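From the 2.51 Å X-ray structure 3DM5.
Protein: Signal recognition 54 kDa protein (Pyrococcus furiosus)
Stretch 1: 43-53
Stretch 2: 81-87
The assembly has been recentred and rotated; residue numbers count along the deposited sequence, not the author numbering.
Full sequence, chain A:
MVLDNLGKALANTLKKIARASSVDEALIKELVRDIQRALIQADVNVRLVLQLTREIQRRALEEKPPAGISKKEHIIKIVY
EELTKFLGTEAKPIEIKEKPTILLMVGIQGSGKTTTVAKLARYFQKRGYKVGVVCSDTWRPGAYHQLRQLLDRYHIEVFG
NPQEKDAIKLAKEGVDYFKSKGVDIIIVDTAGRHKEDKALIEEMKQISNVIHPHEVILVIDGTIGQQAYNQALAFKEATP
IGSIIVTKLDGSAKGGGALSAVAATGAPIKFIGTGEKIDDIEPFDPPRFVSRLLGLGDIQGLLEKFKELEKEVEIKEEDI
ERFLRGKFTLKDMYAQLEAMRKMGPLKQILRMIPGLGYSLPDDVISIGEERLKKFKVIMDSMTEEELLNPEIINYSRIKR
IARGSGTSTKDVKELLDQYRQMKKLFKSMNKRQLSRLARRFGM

Stretch 1, residues 43-53: DVNVRLVLQLT
Stretch 2, residues 81-87: EELTKFL

Residues 43-45 form an irregular lead-in to a helix that spans 46-53 and continues beyond the stretch. Asp43 adopts a left-handed conformation (phi/psi 72/26°), whereas Val44 (-74/129°) and Asn45 (-40/133°) are extended, with Asn45 at the N-cap position. The helix then follows i to i+4 pairing, from Val49 N to Asn45 O (3.0 Å) through Thr53 N to Val49 O (2.9 Å). The second stretch belongs to another helix, which begins earlier in the chain, with Phe86 N hydrogen-bonded to Glu82 O at 3.0 Å; Leu87 has phi/psi -115/28°. The two helices run roughly antiparallel, at 145° between their N-to-C directions, and their axes approach to 11.0 Å. The register is set by Leu52 and Glu82, whose CA atoms lie 7.2 Å apart.

No hydrogen bond crosses the interface; apolar packing, burying 295 Å² in total, joins the stretches. Its centre is Leu52 against Phe86, both with CB directed toward the partner. Leu52 (chi1 t, chi2 p) places CD2 over one face of the Phe86 ring, 3.7 Å from the ring centroid and 7° off the normal, a CH-pi contact. Phe86 (chi1 t, chi2 66°) also meets Val44 (chi1 t) at its ring edge, where Val44 CG1 lies 3.7 Å from Phe86 CZ. Leu48 (m, t), its CB directed toward the second stretch, brings its carbonyl Leu48 O to 3.7 Å from Phe86 CE1, obliquely to the ring, with Leu48 CB 4.2 Å from Phe86 CE1. The flat ring thus serves residues from both the lead-in and the helix.

The branched end of Leu52 reaches further partners: its CD2 lies 3.9 Å from Leu83 CD2, and its CD1 lies 3.7 Å from Glu82 O. Leu83 (m, t) starts sideways, but its end comes nearer. Glu82 (m, m) contributes aliphatic carbon, with CB 3.9 Å from Leu52 CD1, while its OE2 is hydrogen-bonded elsewhere in the structure. Lys85 starts sideways and its end leads away from the first stretch, Lys85 NZ forming a salt bridge with Glu81 OE1 at 3.2 Å within its own helix.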

# COMPACT_ATOMS: atom_id res chain seq x y z
N ASP A 43 -11.62 -7.07 9.68
CA ASP A 43 -12.34 -6.75 10.91
C ASP A 43 -13.21 -7.89 11.42
O ASP A 43 -14.20 -7.66 12.10
CB ASP A 43 -13.18 -5.48 10.76
CG ASP A 43 -13.70 -4.96 12.10
OD1 ASP A 43 -14.60 -4.09 12.11
OD2 ASP A 43 -13.21 -5.44 13.15
N VAL A 44 -12.85 -9.13 11.09
CA VAL A 44 -13.59 -10.24 11.68
C VAL A 44 -13.20 -10.40 13.15
O VAL A 44 -12.01 -10.45 13.46
CB VAL A 44 -13.40 -11.60 10.92
CG1 VAL A 44 -14.16 -12.70 11.62
CG2 VAL A 44 -13.87 -11.48 9.51
N ASN A 45 -14.20 -10.45 14.03
CA ASN A 45 -13.96 -10.67 15.45
C ASN A 45 -12.88 -11.71 15.68
O ASN A 45 -12.90 -12.79 15.08
CB ASN A 45 -15.25 -11.14 16.13
CG ASN A 45 -15.06 -11.41 17.61
OD1 ASN A 45 -15.08 -10.50 18.42
ND2 ASN A 45 -14.89 -12.67 17.97
N VAL A 46 -11.94 -11.41 16.58
CA VAL A 46 -10.82 -12.33 16.81
C VAL A 46 -11.25 -13.69 17.33
O VAL A 46 -10.79 -14.71 16.84
CB VAL A 46 -9.77 -11.76 17.75
CG1 VAL A 46 -8.78 -12.85 18.11
CG2 VAL A 46 -9.05 -10.61 17.08
N ARG A 47 -12.15 -13.71 18.31
CA ARG A 47 -12.65 -14.97 18.83
C ARG A 47 -13.28 -15.84 17.71
O ARG A 47 -13.06 -17.05 17.65
CB ARG A 47 -13.65 -14.71 19.96
CG ARG A 47 -13.45 -15.61 21.18
CD ARG A 47 -14.46 -15.30 22.26
NE ARG A 47 -14.77 -16.49 23.06
CZ ARG A 47 -14.38 -16.67 24.32
NH1 ARG A 47 -13.68 -15.74 24.94
NH2 ARG A 47 -14.71 -17.79 24.95
N LEU A 48 -14.04 -15.21 16.82
CA LEU A 48 -14.63 -15.95 15.70
C LEU A 48 -13.57 -16.52 14.78
O LEU A 48 -13.73 -17.63 14.27
CB LEU A 48 -15.57 -15.05 14.89
CG LEU A 48 -17.00 -14.80 15.37
CD1 LEU A 48 -17.72 -13.95 14.35
CD2 LEU A 48 -17.73 -16.10 15.58
N VAL A 49 -12.51 -15.75 14.53
CA VAL A 49 -11.44 -16.19 13.65
C VAL A 49 -10.67 -17.38 14.24
O VAL A 49 -10.33 -18.33 13.52
CB VAL A 49 -10.45 -15.06 13.31
CG1 VAL A 49 -9.23 -15.63 12.61
CG2 VAL A 49 -11.12 -14.03 12.41
N LEU A 50 -10.40 -17.30 15.54
CA LEU A 50 -9.74 -18.40 16.24
C LEU A 50 -10.52 -19.69 16.07
O LEU A 50 -9.95 -20.73 15.75
CB LEU A 50 -9.63 -18.09 17.73
CG LEU A 50 -8.26 -17.66 18.19
CD1 LEU A 50 -8.27 -17.55 19.68
CD2 LEU A 50 -7.25 -18.70 17.72
N GLN A 51 -11.82 -19.61 16.30
CA GLN A 51 -12.67 -20.78 16.30
C GLN A 51 -12.70 -21.41 14.92
O GLN A 51 -12.58 -22.63 14.77
CB GLN A 51 -14.06 -20.37 16.78
CG GLN A 51 -15.24 -21.16 16.23
CD GLN A 51 -16.55 -20.39 16.37
OE1 GLN A 51 -16.96 -20.02 17.47
NE2 GLN A 51 -17.21 -20.13 15.23
N LEU A 52 -12.82 -20.58 13.90
CA LEU A 52 -12.81 -21.06 12.54
C LEU A 52 -11.47 -21.67 12.13
O LEU A 52 -11.43 -22.72 11.50
CB LEU A 52 -13.16 -19.93 11.58
CG LEU A 52 -13.08 -20.27 10.10
CD1 LEU A 52 -14.24 -21.18 9.74
CD2 LEU A 52 -13.07 -19.00 9.23
N THR A 53 -10.37 -21.00 12.46
CA THR A 53 -9.09 -21.51 11.98
C THR A 53 -8.58 -22.70 12.80
O THR A 53 -7.69 -23.42 12.36
CB THR A 53 -8.02 -20.39 11.84
OG1 THR A 53 -7.73 -19.79 13.12
CG2 THR A 53 -8.51 -19.34 10.83
N GLU A 81 -15.45 -25.17 2.59
CA GLU A 81 -16.62 -25.64 3.32
C GLU A 81 -16.75 -24.94 4.67
O GLU A 81 -17.85 -24.55 5.08
CB GLU A 81 -16.54 -27.16 3.47
CG GLU A 81 -17.43 -27.76 4.54
CD GLU A 81 -17.26 -29.27 4.65
OE1 GLU A 81 -17.97 -29.89 5.48
OE2 GLU A 81 -16.41 -29.83 3.90
N GLU A 82 -15.63 -24.78 5.34
CA GLU A 82 -15.60 -24.03 6.59
C GLU A 82 -16.00 -22.56 6.41
O GLU A 82 -16.83 -22.04 7.18
CB GLU A 82 -14.23 -24.17 7.27
CG GLU A 82 -14.03 -25.53 7.88
CD GLU A 82 -15.20 -25.95 8.75
OE1 GLU A 82 -15.71 -25.11 9.54
OE2 GLU A 82 -15.62 -27.12 8.65
N LEU A 83 -15.43 -21.90 5.40
CA LEU A 83 -15.75 -20.51 5.10
C LEU A 83 -17.22 -20.36 4.74
O LEU A 83 -17.85 -19.39 5.13
CB LEU A 83 -14.86 -19.96 3.97
CG LEU A 83 -13.50 -19.38 4.39
CD1 LEU A 83 -12.72 -18.83 3.20
CD2 LEU A 83 -13.69 -18.28 5.44
N THR A 84 -17.77 -21.31 4.00
CA THR A 84 -19.18 -21.24 3.64
C THR A 84 -20.11 -21.29 4.85
O THR A 84 -21.09 -20.55 4.89
CB THR A 84 -19.61 -22.29 2.59
OG1 THR A 84 -18.91 -22.07 1.37
CG2 THR A 84 -21.12 -22.15 2.29
N LYS A 85 -19.80 -22.13 5.84
CA LYS A 85 -20.63 -22.22 7.05
C LYS A 85 -20.46 -20.96 7.88
O LYS A 85 -21.37 -20.54 8.59
CB LYS A 85 -20.28 -23.44 7.91
CG LYS A 85 -20.61 -24.78 7.26
CD LYS A 85 -20.02 -25.94 8.04
CE LYS A 85 -20.11 -27.23 7.23
NZ LYS A 85 -19.41 -28.39 7.87
N PHE A 86 -19.29 -20.35 7.76
CA PHE A 86 -18.89 -19.19 8.53
C PHE A 86 -19.71 -17.99 8.08
O PHE A 86 -19.88 -17.03 8.82
CB PHE A 86 -17.40 -18.97 8.32
CG PHE A 86 -16.77 -17.94 9.21
CD1 PHE A 86 -16.69 -18.15 10.57
CD2 PHE A 86 -16.19 -16.80 8.68
CE1 PHE A 86 -16.07 -17.23 11.38
CE2 PHE A 86 -15.58 -15.88 9.48
CZ PHE A 86 -15.52 -16.09 10.83
N LEU A 87 -20.25 -18.06 6.87
CA LEU A 87 -21.06 -16.97 6.31
C LEU A 87 -22.53 -17.36 6.07
O LEU A 87 -23.19 -16.82 5.19
CB LEU A 87 -20.43 -16.43 5.01
CG LEU A 87 -18.97 -15.92 5.08
CD1 LEU A 87 -18.48 -15.35 3.76
CD2 LEU A 87 -18.81 -14.86 6.12